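Local coordinates for protein aerobactin synthase IucC (Klebsiella pneumoniae, PDB 6CN7) that probably joins a second acetyl-hydroxylysine to citryl-acetyl-hydroxylysine at the cost of ATP, the step that completes the siderophore aerobactin, at residues Ala455-Asp460 and Ser527-Leu532; Glu396-Gln401 and Gly435-Val440; Trp57-Ile62 and Leu491-Pro496; Gln206-Asn211 and Val245-Phe250; Lys6-Val11 and Gly107-Leu112. The protein carries 5 engineered substitutions. One frame throughout, in Å; residues are numbered along the deposited sequence.

How the contacts relate
Contact 2 is the buried one, contacts 3 and 4 are partly buried, and contacts 1 and 5 lie at the surface on opposite sides of the chain's centre. Helix 395-417 gives one side of contact 2, and the backbone at its far end receives the arginine of contact 1. Helix 4-25 is one half of contact 5 and also touches the tryptophan turn of contact 3. Contacts 2 and 3 come within about 7 Å at their nearest atoms; contact 4 stands apart, on a large antiparallel sheet. An arginine both stacked and salt-bridged marks contact 1, one indole hydrogen bond contact 2, aromatic faces contact 3, apolar packing contact 4, and methyl packing with aspartates and a bridging water contact 5.

Contact 1 (Ala455-Asp460 and Ser527-Leu532); sequences AFPEMD and SARFAL
Arg529 stacks on Phe456 and pairs at its edge with Glu458 in a surface contact that combines a cation-pi stack with a salt bridge and joins the loop after strand 449-452 to the short helix 527-532. The guanidinium lies flat on one face of the Phe456 ring, with the planes 7° apart and Arg529 CZ 3.6 Å from the ring centroid, over its centre. The two side chains overlap head to tail: Arg529 NH1 lies 3.4 Å from Phe456 CD2, near the root of the ring, while Arg529 CD sits 3.8 Å from Phe456 CZ at its far end and adds a CH-pi contact. A bend at chi2 (-71°) sets the position of that CD. In the guanidinium plane, Arg529 NH2 donates to the syn lone pair of Glu458 OE1 at 3.0 Å with an N-H...O angle of 167°, although the carboxylate itself is turned nearly perpendicular to the guanidinium. A second bond, from Arg529 NH1 to the same oxygen, is weak. Leu532 CD2 closes on the ring edge, 3.9 Å from Phe456 CZ and in the ring plane. Arg529 NH1 also donates to the backbone oxygens of Cys415 and Arg416, near the C-terminal end of helix 395-417, where the helix dipole would tend to favour a positive group. These bonds anchor helix 527-532 on the end of helix 395-417, and the loop adds a touch of Glu458 on Tyr417 there.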
# COMPACT_ATOMS: atom_id res chain seq x y z
N ALA A 455 20.21 -28.34 33.78
CA ALA A 455 19.46 -27.76 34.88
C ALA A 455 20.46 -27.11 35.84
O ALA A 455 21.09 -27.78 36.66
CB ALA A 455 18.62 -28.81 35.59
N PHE A 456 20.60 -25.78 35.73
CA PHE A 456 21.45 -25.02 36.63
C PHE A 456 20.65 -24.60 37.86
O PHE A 456 19.52 -24.11 37.71
CB PHE A 456 22.01 -23.78 35.95
CG PHE A 456 23.01 -24.08 34.86
CD1 PHE A 456 23.45 -25.37 34.61
CD2 PHE A 456 23.53 -23.04 34.09
CE1 PHE A 456 24.37 -25.62 33.61
CE2 PHE A 456 24.45 -23.29 33.09
CZ PHE A 456 24.88 -24.59 32.86
N PRO A 457 21.17 -24.77 39.08
CA PRO A 457 20.45 -24.24 40.25
C PRO A 457 20.14 -22.76 40.13
O PRO A 457 19.06 -22.32 40.55
CB PRO A 457 21.41 -24.52 41.41
CG PRO A 457 22.28 -25.64 40.94
CD PRO A 457 22.42 -25.45 39.46
N GLU A 458 21.05 -21.99 39.55
CA GLU A 458 20.86 -20.55 39.39
C GLU A 458 19.68 -20.22 38.49
O GLU A 458 19.31 -19.04 38.40
CB GLU A 458 22.13 -19.91 38.85
CG GLU A 458 23.37 -20.14 39.70
CD GLU A 458 24.11 -21.42 39.35
OE1 GLU A 458 23.53 -22.26 38.63
OE2 GLU A 458 25.27 -21.59 39.79
N MET A 459 19.09 -21.21 37.81
CA MET A 459 17.94 -20.99 36.94
C MET A 459 16.61 -21.30 37.61
O MET A 459 15.56 -21.04 37.02
CB MET A 459 18.07 -21.84 35.68
CG MET A 459 18.47 -21.07 34.45
SD MET A 459 18.52 -22.09 32.97
CE MET A 459 16.77 -22.36 32.73
N ASP A 460 16.62 -21.85 38.83
CA ASP A 460 15.37 -22.20 39.49
C ASP A 460 14.50 -20.97 39.75
O ASP A 460 13.28 -21.11 39.88
CB ASP A 460 15.66 -22.92 40.81
CG ASP A 460 16.26 -24.30 40.60
OD1 ASP A 460 16.36 -24.73 39.43
OD2 ASP A 460 16.62 -24.95 41.60
N SER A 527 34.95 -23.47 37.28
CA SER A 527 35.87 -24.17 36.39
C SER A 527 35.12 -25.08 35.41
O SER A 527 35.44 -25.12 34.22
CB SER A 527 36.86 -24.99 37.21
OG SER A 527 37.71 -25.76 36.38
N ALA A 528 34.10 -25.79 35.90
CA ALA A 528 33.37 -26.72 35.04
C ALA A 528 32.47 -25.97 34.06
O ALA A 528 32.40 -26.34 32.88
CB ALA A 528 32.55 -27.68 35.89
N ARG A 529 31.77 -24.93 34.53
CA ARG A 529 30.91 -24.16 33.64
C ARG A 529 31.70 -23.61 32.46
O ARG A 529 31.18 -23.56 31.33
CB ARG A 529 30.25 -23.02 34.41
CG ARG A 529 29.29 -23.46 35.51
CD ARG A 529 28.01 -24.05 34.93
NE ARG A 529 27.10 -24.52 35.97
CZ ARG A 529 26.21 -23.76 36.60
NH1 ARG A 529 26.10 -22.47 36.30
NH2 ARG A 529 25.43 -24.29 37.53
N PHE A 530 32.94 -23.19 32.69
CA PHE A 530 33.74 -22.63 31.60
C PHE A 530 34.15 -23.70 30.60
O PHE A 530 34.20 -23.44 29.39
CB PHE A 530 34.97 -21.92 32.17
CG PHE A 530 34.64 -20.72 33.02
CD1 PHE A 530 33.58 -19.89 32.69
CD2 PHE A 530 35.39 -20.42 34.15
CE1 PHE A 530 33.27 -18.79 33.46
CE2 PHE A 530 35.08 -19.32 34.93
CZ PHE A 530 34.02 -18.50 34.58
N ALA A 531 34.46 -24.91 31.08
CA ALA A 531 34.70 -26.02 30.16
C ALA A 531 33.46 -26.31 29.33
O ALA A 531 33.55 -26.67 28.15
CB ALA A 531 35.13 -27.26 30.94
N LEU A 532 32.28 -26.15 29.93
CA LEU A 532 31.03 -26.41 29.22
C LEU A 532 30.75 -25.33 28.18
O LEU A 532 30.10 -25.61 27.16
CB LEU A 532 29.88 -26.50 30.22
CG LEU A 532 28.50 -26.88 29.68
CD1 LEU A 532 28.50 -28.30 29.14
CD2 LEU A 532 27.46 -26.72 30.78

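Contact 2 (Glu396-Gln401 and Gly435-Val440); sequences ETWLTQ and GVPQRV
Trp398 donates the polar bond of this buried helix-strand contact: its NE1 points at Gly435 O, 2.6 Å away, with an N-H...O angle of 169° and the oxygen in the plane of the indole. CG stands anti to the backbone N (chi1 -167°), and the ring extends from helix 395-417 toward the start of strand 436-442. The same ring also makes the closest apolar contact. Pro437 CD lies 3.7 Å from Trp398 CZ2, the two side chains crossing obliquely, and helix 383-391 adds Ile384 and Ile388 against the indole. One turn further along the helix, Gln401 CG meets Val436 CG1 at 4.1 Å, its side chain crossing that of the valine at about a right angle, and stands 4.3 Å from Pro437 CG. The axes of 396-401 and 436-440 run nearly parallel, 21° apart and 8.6 Å at closest approach. Gly435 belongs to the tight connection between the antiparallel strands 428-433 and 436-442, and its positive phi favours glycine. Its N bonds a MES molecule, probably from the crystallisation liquor. A straight bond from a buried indole to a turn carbonyl satisfies both polar groups and fixes the rotation of the ring, while the surrounding packing is mainly apolar.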
# COMPACT_ATOMS: atom_id res chain seq x y z
N GLU A 396 45.10 0.06 23.34
CA GLU A 396 44.97 -1.21 24.04
C GLU A 396 44.13 -1.08 25.30
O GLU A 396 43.26 -1.92 25.57
CB GLU A 396 46.36 -1.76 24.37
CG GLU A 396 47.12 -2.25 23.15
CD GLU A 396 48.38 -3.01 23.51
OE1 GLU A 396 48.79 -2.96 24.69
OE2 GLU A 396 48.96 -3.66 22.62
N THR A 397 44.36 -0.03 26.10
CA THR A 397 43.56 0.16 27.31
C THR A 397 42.11 0.47 26.98
O THR A 397 41.21 0.08 27.73
CB THR A 397 44.15 1.29 28.16
OG1 THR A 397 45.49 0.95 28.54
CG2 THR A 397 43.32 1.52 29.42
N TRP A 398 41.86 1.18 25.88
CA TRP A 398 40.50 1.48 25.47
C TRP A 398 39.75 0.20 25.09
O TRP A 398 38.62 -0.03 25.54
CB TRP A 398 40.52 2.47 24.31
CG TRP A 398 39.20 3.11 23.99
CD1 TRP A 398 38.79 4.36 24.35
CD2 TRP A 398 38.13 2.53 23.24
NE1 TRP A 398 37.53 4.60 23.87
CE2 TRP A 398 37.10 3.49 23.18
CE3 TRP A 398 37.94 1.30 22.61
CZ2 TRP A 398 35.89 3.25 22.52
CZ3 TRP A 398 36.75 1.07 21.95
CH2 TRP A 398 35.74 2.04 21.92
N LEU A 399 40.38 -0.64 24.26
CA LEU A 399 39.76 -1.91 23.89
C LEU A 399 39.49 -2.78 25.11
O LEU A 399 38.43 -3.40 25.21
CB LEU A 399 40.66 -2.65 22.89
CG LEU A 399 40.48 -2.30 21.42
CD1 LEU A 399 40.82 -0.85 21.15
CD2 LEU A 399 41.34 -3.21 20.55
N THR A 400 40.44 -2.85 26.04
CA THR A 400 40.24 -3.64 27.25
C THR A 400 38.99 -3.17 27.99
O THR A 400 38.18 -3.99 28.44
CB THR A 400 41.47 -3.55 28.15
OG1 THR A 400 42.59 -4.14 27.49
CG2 THR A 400 41.23 -4.28 29.48
N GLN A 401 38.81 -1.86 28.12
CA GLN A 401 37.61 -1.32 28.75
C GLN A 401 36.36 -1.77 28.00
O GLN A 401 35.37 -2.18 28.62
CB GLN A 401 37.69 0.20 28.81
CG GLN A 401 36.52 0.87 29.51
CD GLN A 401 36.47 0.56 30.99
OE1 GLN A 401 37.41 -0.01 31.55
NE2 GLN A 401 35.38 0.93 31.64
N GLY A 435 34.57 9.85 25.09
CA GLY A 435 35.25 8.86 24.29
C GLY A 435 35.41 7.50 24.93
O GLY A 435 35.94 6.59 24.27
N VAL A 436 34.96 7.31 26.17
CA VAL A 436 35.14 6.05 26.88
C VAL A 436 33.79 5.35 27.02
O VAL A 436 32.80 6.02 27.35
CB VAL A 436 35.79 6.27 28.26
CG1 VAL A 436 35.97 4.95 28.99
CG2 VAL A 436 37.12 6.99 28.11
N PRO A 437 33.70 4.04 26.80
CA PRO A 437 32.45 3.32 27.11
C PRO A 437 32.30 3.13 28.61
O PRO A 437 33.12 2.47 29.25
CB PRO A 437 32.61 1.99 26.38
CG PRO A 437 34.07 1.83 26.15
CD PRO A 437 34.63 3.21 26.01
N GLN A 438 31.24 3.71 29.18
CA GLN A 438 31.00 3.64 30.61
C GLN A 438 30.42 2.29 31.01
O GLN A 438 30.90 1.64 31.94
CB GLN A 438 30.05 4.76 31.04
CG GLN A 438 30.48 6.15 30.62
CD GLN A 438 31.60 6.71 31.47
OE1 GLN A 438 31.51 6.75 32.69
NE2 GLN A 438 32.68 7.14 30.82
N ARG A 439 29.37 1.87 30.30
CA ARG A 439 28.69 0.61 30.59
C ARG A 439 27.82 0.26 29.40
O ARG A 439 27.63 1.07 28.48
CB ARG A 439 27.86 0.71 31.88
CG ARG A 439 26.87 1.87 31.91
CD ARG A 439 26.39 2.09 33.34
NE ARG A 439 25.28 3.02 33.44
CZ ARG A 439 25.41 4.34 33.57
NH1 ARG A 439 26.62 4.89 33.61
NH2 ARG A 439 24.34 5.11 33.66
N VAL A 440 27.29 -0.95 29.41
CA VAL A 440 26.47 -1.45 28.31
C VAL A 440 25.01 -1.41 28.73
O VAL A 440 24.66 -1.56 29.90
CB VAL A 440 26.89 -2.88 27.90
CG1 VAL A 440 26.50 -3.91 28.96
CG2 VAL A 440 26.28 -3.24 26.56

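Contact 3 (Trp57-Ile62 and Leu491-Pro496); sequences WGWLWI and LRFVSP
Trp57, Trp59 and Trp61, in and just before strand 60-62, set three indoles against Arg492, Phe493 and Pro496 in the kinked part of helix 475-499. Arg492 CB makes a CH-pi contact over the face of Trp57, 3.9 Å from the centroid of the five-membered ring. After a bend at chi3 (65°), which places NE, the guanidinium reaches Trp59 edge-on, its plane 88° from that of the indole. Arg492 NH1 comes 3.2 Å from Trp59 CG, and Arg492 CZ stands over the face of the Trp59 five-membered ring, a cation-pi contact 4.5 Å from the centroid. Strand 60-62 ends the four-stranded antiparallel sheet within this chain, so the contact joins that sheet to the long helix. Phe493 turns its edge to the six-membered ring of Trp59 in a T-shaped pair, centroids 4.9 Å apart and planes at 66°. Pro496 CB sits over the face of Trp61, 3.4 Å from its CZ2. Pro496, being a proline, has no N-H to offer Arg492 O; a water donates to that oxygen at 2.8 Å and accepts a weak bond from Trp61 NE1. Arg492 NE donates to Val488 O, Arg492 NH2 pairs with Glu22, and Trp57 NE1 bonds Tyr509 OH.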
# COMPACT_ATOMS: atom_id res chain seq x y z
N TRP A 57 39.71 -13.80 10.58
CA TRP A 57 38.55 -14.68 10.54
C TRP A 57 38.47 -15.50 9.26
O TRP A 57 37.63 -16.39 9.17
CB TRP A 57 37.27 -13.86 10.69
CG TRP A 57 37.09 -13.31 12.07
CD1 TRP A 57 37.42 -12.06 12.51
CD2 TRP A 57 36.55 -14.00 13.20
NE1 TRP A 57 37.11 -11.93 13.84
CE2 TRP A 57 36.57 -13.11 14.29
CE3 TRP A 57 36.05 -15.29 13.40
CZ2 TRP A 57 36.12 -13.46 15.56
CZ3 TRP A 57 35.60 -15.64 14.65
CH2 TRP A 57 35.63 -14.73 15.72
N GLY A 58 39.33 -15.22 8.28
CA GLY A 58 39.19 -15.80 6.96
C GLY A 58 38.34 -14.98 6.02
O GLY A 58 38.03 -15.45 4.92
N TRP A 59 37.94 -13.78 6.42
CA TRP A 59 37.06 -12.93 5.64
C TRP A 59 37.87 -11.85 4.94
O TRP A 59 38.75 -11.23 5.56
CB TRP A 59 36.00 -12.30 6.56
CG TRP A 59 35.18 -11.24 5.92
CD1 TRP A 59 34.32 -11.39 4.88
CD2 TRP A 59 35.12 -9.86 6.30
NE1 TRP A 59 33.73 -10.18 4.57
CE2 TRP A 59 34.21 -9.23 5.43
CE3 TRP A 59 35.76 -9.10 7.28
CZ2 TRP A 59 33.92 -7.87 5.52
CZ3 TRP A 59 35.47 -7.75 7.37
CH2 TRP A 59 34.55 -7.15 6.49
N LEU A 60 37.59 -11.63 3.66
CA LEU A 60 38.38 -10.73 2.83
C LEU A 60 38.03 -9.27 3.10
O LEU A 60 36.87 -8.91 3.29
CB LEU A 60 38.16 -11.04 1.35
CG LEU A 60 38.67 -12.39 0.86
CD1 LEU A 60 38.06 -12.71 -0.50
CD2 LEU A 60 40.18 -12.40 0.78
N TRP A 61 39.06 -8.42 3.10
CA TRP A 61 38.89 -6.97 3.08
C TRP A 61 39.14 -6.52 1.65
O TRP A 61 40.29 -6.35 1.23
CB TRP A 61 39.84 -6.28 4.05
CG TRP A 61 39.86 -6.87 5.43
CD1 TRP A 61 38.90 -7.65 6.00
CD2 TRP A 61 40.90 -6.72 6.40
NE1 TRP A 61 39.28 -8.01 7.27
CE2 TRP A 61 40.50 -7.45 7.54
CE3 TRP A 61 42.12 -6.04 6.42
CZ2 TRP A 61 41.29 -7.51 8.69
CZ3 TRP A 61 42.90 -6.11 7.56
CH2 TRP A 61 42.48 -6.84 8.68
N ILE A 62 38.06 -6.32 0.90
CA ILE A 62 38.16 -6.02 -0.53
C ILE A 62 38.25 -4.52 -0.72
O ILE A 62 37.47 -3.75 -0.14
CB ILE A 62 36.95 -6.61 -1.28
CG1 ILE A 62 37.02 -8.14 -1.25
CG2 ILE A 62 36.91 -6.09 -2.73
CD1 ILE A 62 35.87 -8.84 -1.94
N LEU A 491 32.71 -8.15 16.17
CA LEU A 491 34.15 -7.95 16.29
C LEU A 491 34.87 -8.17 14.97
O LEU A 491 35.88 -7.51 14.70
CB LEU A 491 34.72 -8.87 17.37
CG LEU A 491 34.68 -8.33 18.80
CD1 LEU A 491 33.31 -7.76 19.16
CD2 LEU A 491 35.07 -9.42 19.78
N ARG A 492 34.38 -9.09 14.14
CA ARG A 492 34.99 -9.31 12.83
C ARG A 492 35.07 -8.01 12.04
O ARG A 492 36.02 -7.82 11.26
CB ARG A 492 34.19 -10.36 12.05
CG ARG A 492 34.60 -10.51 10.59
CD ARG A 492 34.14 -11.84 10.01
NE ARG A 492 32.68 -11.98 9.93
CZ ARG A 492 31.95 -11.79 8.84
NH1 ARG A 492 32.52 -11.45 7.69
NH2 ARG A 492 30.63 -11.94 8.88
N PHE A 493 34.11 -7.11 12.23
CA PHE A 493 34.07 -5.86 11.49
C PHE A 493 34.73 -4.69 12.21
O PHE A 493 34.87 -3.62 11.62
CB PHE A 493 32.61 -5.50 11.18
CG PHE A 493 31.91 -6.51 10.33
CD1 PHE A 493 32.07 -6.51 8.95
CD2 PHE A 493 31.09 -7.47 10.90
CE1 PHE A 493 31.43 -7.44 8.16
CE2 PHE A 493 30.44 -8.41 10.12
CZ PHE A 493 30.61 -8.39 8.75
N VAL A 494 35.15 -4.87 13.46
CA VAL A 494 35.83 -3.83 14.21
C VAL A 494 37.34 -4.01 14.16
O VAL A 494 38.08 -3.03 14.00
CB VAL A 494 35.33 -3.79 15.67
CG1 VAL A 494 36.04 -2.68 16.45
CG2 VAL A 494 33.83 -3.58 15.71
N SER A 495 37.82 -5.24 14.30
CA SER A 495 39.26 -5.46 14.37
C SER A 495 40.01 -5.00 13.13
O SER A 495 41.17 -4.57 13.28
CB SER A 495 39.54 -6.95 14.66
OG SER A 495 39.11 -7.78 13.60
N PRO A 496 39.46 -5.06 11.91
CA PRO A 496 40.20 -4.51 10.77
C PRO A 496 40.44 -3.02 10.87
O PRO A 496 41.49 -2.53 10.43
CB PRO A 496 39.31 -4.86 9.57
CG PRO A 496 38.44 -5.97 10.04
CD PRO A 496 38.20 -5.69 11.48
O HOH W 1 38.20 -9.25 10.21

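Contact 4 (Gln206-Asn211 and Val245-Phe250); sequences QVWQDN and VSLGEF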
# COMPACT_ATOMS: atom_id res chain seq x y z
N GLN A 206 -11.66 14.98 22.16
CA GLN A 206 -12.82 15.50 21.45
C GLN A 206 -13.33 14.50 20.43
O GLN A 206 -14.52 14.18 20.39
CB GLN A 206 -12.47 16.83 20.79
CG GLN A 206 -13.64 17.49 20.05
CD GLN A 206 -14.74 17.95 21.00
OE1 GLN A 206 -14.48 18.65 21.98
NE2 GLN A 206 -15.97 17.55 20.70
N VAL A 207 -12.43 13.99 19.58
CA VAL A 207 -12.81 12.95 18.63
C VAL A 207 -13.29 11.71 19.36
O VAL A 207 -14.22 11.02 18.92
CB VAL A 207 -11.63 12.64 17.68
CG1 VAL A 207 -12.02 11.55 16.68
CG2 VAL A 207 -11.17 13.89 16.96
N TRP A 208 -12.65 11.39 20.49
CA TRP A 208 -13.05 10.24 21.29
C TRP A 208 -14.52 10.32 21.67
O TRP A 208 -15.26 9.33 21.58
CB TRP A 208 -12.17 10.14 22.53
CG TRP A 208 -12.45 8.97 23.42
CD1 TRP A 208 -13.32 8.94 24.47
CD2 TRP A 208 -11.85 7.67 23.35
NE1 TRP A 208 -13.30 7.69 25.05
CE2 TRP A 208 -12.41 6.90 24.39
CE3 TRP A 208 -10.90 7.09 22.51
CZ2 TRP A 208 -12.05 5.57 24.61
CZ3 TRP A 208 -10.54 5.77 22.73
CH2 TRP A 208 -11.11 5.02 23.77
N GLN A 209 -14.98 11.51 22.10
CA GLN A 209 -16.38 11.69 22.45
C GLN A 209 -17.26 11.86 21.22
O GLN A 209 -18.43 11.46 21.25
CB GLN A 209 -16.54 12.90 23.37
N ASP A 210 -16.72 12.44 20.14
CA ASP A 210 -17.51 12.61 18.93
C ASP A 210 -17.93 11.28 18.33
O ASP A 210 -18.99 11.18 17.70
CB ASP A 210 -16.73 13.43 17.90
CG ASP A 210 -16.46 14.85 18.36
OD1 ASP A 210 -17.25 15.37 19.18
OD2 ASP A 210 -15.46 15.45 17.91
N ASN A 211 -17.12 10.24 18.51
CA ASN A 211 -17.46 8.90 18.06
C ASN A 211 -18.28 8.13 19.10
O ASN A 211 -18.55 6.94 18.90
CB ASN A 211 -16.19 8.12 17.72
CG ASN A 211 -15.53 8.61 16.44
OD1 ASN A 211 -15.83 8.13 15.35
ND2 ASN A 211 -14.63 9.57 16.58
N VAL A 245 -12.65 1.28 15.89
CA VAL A 245 -12.91 2.63 15.41
C VAL A 245 -11.59 3.30 15.07
O VAL A 245 -10.64 3.25 15.86
CB VAL A 245 -13.69 3.46 16.45
CG1 VAL A 245 -13.91 4.88 15.96
CG2 VAL A 245 -15.01 2.79 16.77
N SER A 246 -11.53 3.91 13.89
CA SER A 246 -10.35 4.64 13.44
C SER A 246 -10.49 6.11 13.83
O SER A 246 -11.41 6.79 13.36
CB SER A 246 -10.18 4.48 11.93
OG SER A 246 -9.21 5.38 11.43
N LEU A 247 -9.58 6.59 14.67
CA LEU A 247 -9.65 7.96 15.16
C LEU A 247 -8.81 8.92 14.34
O LEU A 247 -9.16 10.11 14.24
CB LEU A 247 -9.20 8.02 16.62
CG LEU A 247 -10.24 7.63 17.67
CD1 LEU A 247 -10.74 6.21 17.45
CD2 LEU A 247 -9.67 7.77 19.07
N GLY A 248 -7.73 8.45 13.75
CA GLY A 248 -6.84 9.29 12.96
C GLY A 248 -5.48 9.40 13.61
O GLY A 248 -5.14 8.70 14.57
N GLU A 249 -4.68 10.33 13.08
CA GLU A 249 -3.33 10.55 13.56
C GLU A 249 -3.33 11.66 14.60
O GLU A 249 -3.98 12.70 14.41
CB GLU A 249 -2.40 10.91 12.40
CG GLU A 249 -2.25 9.81 11.37
CD GLU A 249 -1.28 10.17 10.26
OE1 GLU A 249 -0.88 11.35 10.18
OE2 GLU A 249 -0.92 9.27 9.48
N PHE A 250 -2.62 11.44 15.70
CA PHE A 250 -2.53 12.41 16.78
C PHE A 250 -1.15 12.33 17.41
O PHE A 250 -0.47 11.31 17.35
CB PHE A 250 -3.58 12.17 17.88
CG PHE A 250 -5.00 12.25 17.41
CD1 PHE A 250 -5.63 13.48 17.30
CD2 PHE A 250 -5.71 11.11 17.11
CE1 PHE A 250 -6.95 13.56 16.88
CE2 PHE A 250 -7.02 11.18 16.69
CZ PHE A 250 -7.64 12.41 16.58
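Val207 and Trp208, near the end of helix 198-210, make the main apolar contacts with Phe250 and Leu247 of strand 244-250. Val207 CG2 touches the ring edge of Phe250 at CZ, 3.8 Å away, and Val207 CG1 lies 4.4 Å from Leu247 CG. Trp208 CG is anti to the backbone N (chi1 -178°), and Leu247 CD2 comes in at the indole edge, 3.7 Å from Trp208 CE3. At the end of the helix, Asn211 OD1 brushes Val245 CG1 at 3.8 Å. Segment 206-210 packs almost antiparallel to 245-250, at 163°, on the large antiparallel sheet of this region, where Leu247 and Gly248 both face Trp170 in a classic beta bulge. Two donors grip Val207 O from opposite faces of its carbonyl plane: Asn211 N, at 3.0 Å, and Asn211 ND2, at 2.8 Å, which holds the amide beside Val245. Further out, Phe204 meets the Phe250 ring edge-to-face, while Ala172, Trp217 and Pro219 of adjoining strands touch Trp208.

Contact 5 (Lys6-Val11 and Gly107-Leu112); sequences KDWDFV and GDLQLL
Leu112 reaches from helix 91-114 toward Asp7, Phe10 and Val11 of helix 4-25: its CB points toward that helix and CG stands anti to the backbone N (chi1 -171°). CG approaches Asp7 OD1 at 4.2 Å. Of the two methyls, CD1 lies 4.1 Å from Phe10 CE2, while CD2 lies against Asp7, 3.4 Å from its OD1, and also 4.0 Å from Val11 CG2. Val11 carries the packing onward: CG1 presses on Asp108 CB at 3.3 Å, and CG2 meets Leu109 CD2 at 3.7 Å. Leu109 CD1 faces the indole edge of Trp8 at CE3. The axes of 6-11 and 107-112 cross at 118°. Asp108 offers its CB to Val11, whereas Asp7 lays CB, CG and OD1 against the Leu112 methyl; salt bridges of Asp7 to Arg116 and of Asp108 to Lys145 pair the two carboxylates outside the segments. Methyl packing thus carries the joint, with one water donating to both Val11 O and Asp108 OD2, 2.6 Å from the latter.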
# COMPACT_ATOMS: atom_id res chain seq x y z
N LYS A 6 29.04 9.82 -10.03
CA LYS A 6 30.13 9.45 -9.14
C LYS A 6 29.62 8.64 -7.95
O LYS A 6 30.25 7.66 -7.55
CB LYS A 6 30.86 10.70 -8.66
N ASP A 7 28.49 9.05 -7.38
CA ASP A 7 27.95 8.35 -6.21
C ASP A 7 27.37 6.99 -6.59
O ASP A 7 27.48 6.03 -5.83
CB ASP A 7 26.89 9.21 -5.53
CG ASP A 7 27.47 10.47 -4.91
OD1 ASP A 7 28.70 10.52 -4.69
OD2 ASP A 7 26.70 11.41 -4.65
N TRP A 8 26.73 6.91 -7.76
CA TRP A 8 26.13 5.65 -8.19
C TRP A 8 27.19 4.57 -8.36
O TRP A 8 26.94 3.40 -8.04
CB TRP A 8 25.36 5.87 -9.49
CG TRP A 8 24.71 4.63 -10.03
CD1 TRP A 8 25.05 3.97 -11.17
CD2 TRP A 8 23.62 3.91 -9.45
NE1 TRP A 8 24.22 2.88 -11.34
CE2 TRP A 8 23.34 2.82 -10.29
CE3 TRP A 8 22.85 4.09 -8.29
CZ2 TRP A 8 22.33 1.91 -10.02
CZ3 TRP A 8 21.84 3.18 -8.03
CH2 TRP A 8 21.59 2.10 -8.89
N ASP A 9 28.38 4.94 -8.84
CA ASP A 9 29.44 3.95 -9.01
C ASP A 9 30.04 3.56 -7.67
O ASP A 9 30.36 2.39 -7.44
CB ASP A 9 30.52 4.49 -9.94
CG ASP A 9 31.70 3.55 -10.06
OD1 ASP A 9 31.54 2.46 -10.66
OD2 ASP A 9 32.79 3.88 -9.54
N PHE A 10 30.22 4.53 -6.77
CA PHE A 10 30.78 4.23 -5.46
C PHE A 10 29.87 3.28 -4.68
O PHE A 10 30.35 2.33 -4.05
CB PHE A 10 31.01 5.52 -4.67
CG PHE A 10 31.54 5.30 -3.28
CD1 PHE A 10 32.90 5.13 -3.07
CD2 PHE A 10 30.69 5.26 -2.19
CE1 PHE A 10 33.39 4.92 -1.80
CE2 PHE A 10 31.18 5.06 -0.92
CZ PHE A 10 32.53 4.89 -0.72
N VAL A 11 28.56 3.52 -4.72
CA VAL A 11 27.64 2.70 -3.95
C VAL A 11 27.55 1.29 -4.53
O VAL A 11 27.42 0.31 -3.80
CB VAL A 11 26.26 3.38 -3.87
CG1 VAL A 11 25.27 2.49 -3.15
CG2 VAL A 11 26.38 4.71 -3.15
N GLY A 107 19.08 3.62 -0.14
CA GLY A 107 19.47 4.01 1.21
C GLY A 107 20.95 4.36 1.29
O GLY A 107 21.33 5.32 1.97
N ASP A 108 21.80 3.59 0.61
CA ASP A 108 23.22 3.90 0.61
C ASP A 108 23.50 5.24 -0.06
O ASP A 108 24.43 5.95 0.35
CB ASP A 108 23.99 2.77 -0.09
CG ASP A 108 23.95 1.47 0.69
OD1 ASP A 108 23.45 1.47 1.84
OD2 ASP A 108 24.40 0.44 0.16
N LEU A 109 22.72 5.60 -1.08
CA LEU A 109 22.85 6.92 -1.69
C LEU A 109 22.46 8.02 -0.71
O LEU A 109 23.09 9.08 -0.68
CB LEU A 109 22.00 7.00 -2.95
CG LEU A 109 22.48 6.19 -4.16
CD1 LEU A 109 21.38 6.09 -5.20
CD2 LEU A 109 23.73 6.80 -4.76
N GLN A 110 21.43 7.78 0.10
CA GLN A 110 21.03 8.75 1.11
C GLN A 110 22.13 8.95 2.15
O GLN A 110 22.48 10.09 2.49
CB GLN A 110 19.73 8.31 1.78
CG GLN A 110 19.20 9.31 2.80
CD GLN A 110 18.88 10.65 2.17
OE1 GLN A 110 18.46 10.73 1.01
NE2 GLN A 110 19.09 11.73 2.92
N LEU A 111 22.68 7.85 2.66
CA LEU A 111 23.74 7.96 3.67
C LEU A 111 24.96 8.68 3.11
O LEU A 111 25.60 9.47 3.81
CB LEU A 111 24.11 6.57 4.17
CG LEU A 111 23.00 5.81 4.90
CD1 LEU A 111 23.42 4.38 5.21
CD2 LEU A 111 22.60 6.53 6.18
N LEU A 112 25.29 8.42 1.84
CA LEU A 112 26.42 9.09 1.22
C LEU A 112 26.18 10.60 1.15
O LEU A 112 27.09 11.39 1.44
CB LEU A 112 26.67 8.51 -0.17
CG LEU A 112 27.94 8.93 -0.91
CD1 LEU A 112 29.19 8.57 -0.13
CD2 LEU A 112 27.96 8.26 -2.28
O HOH W 2 26.69 0.54 -1.09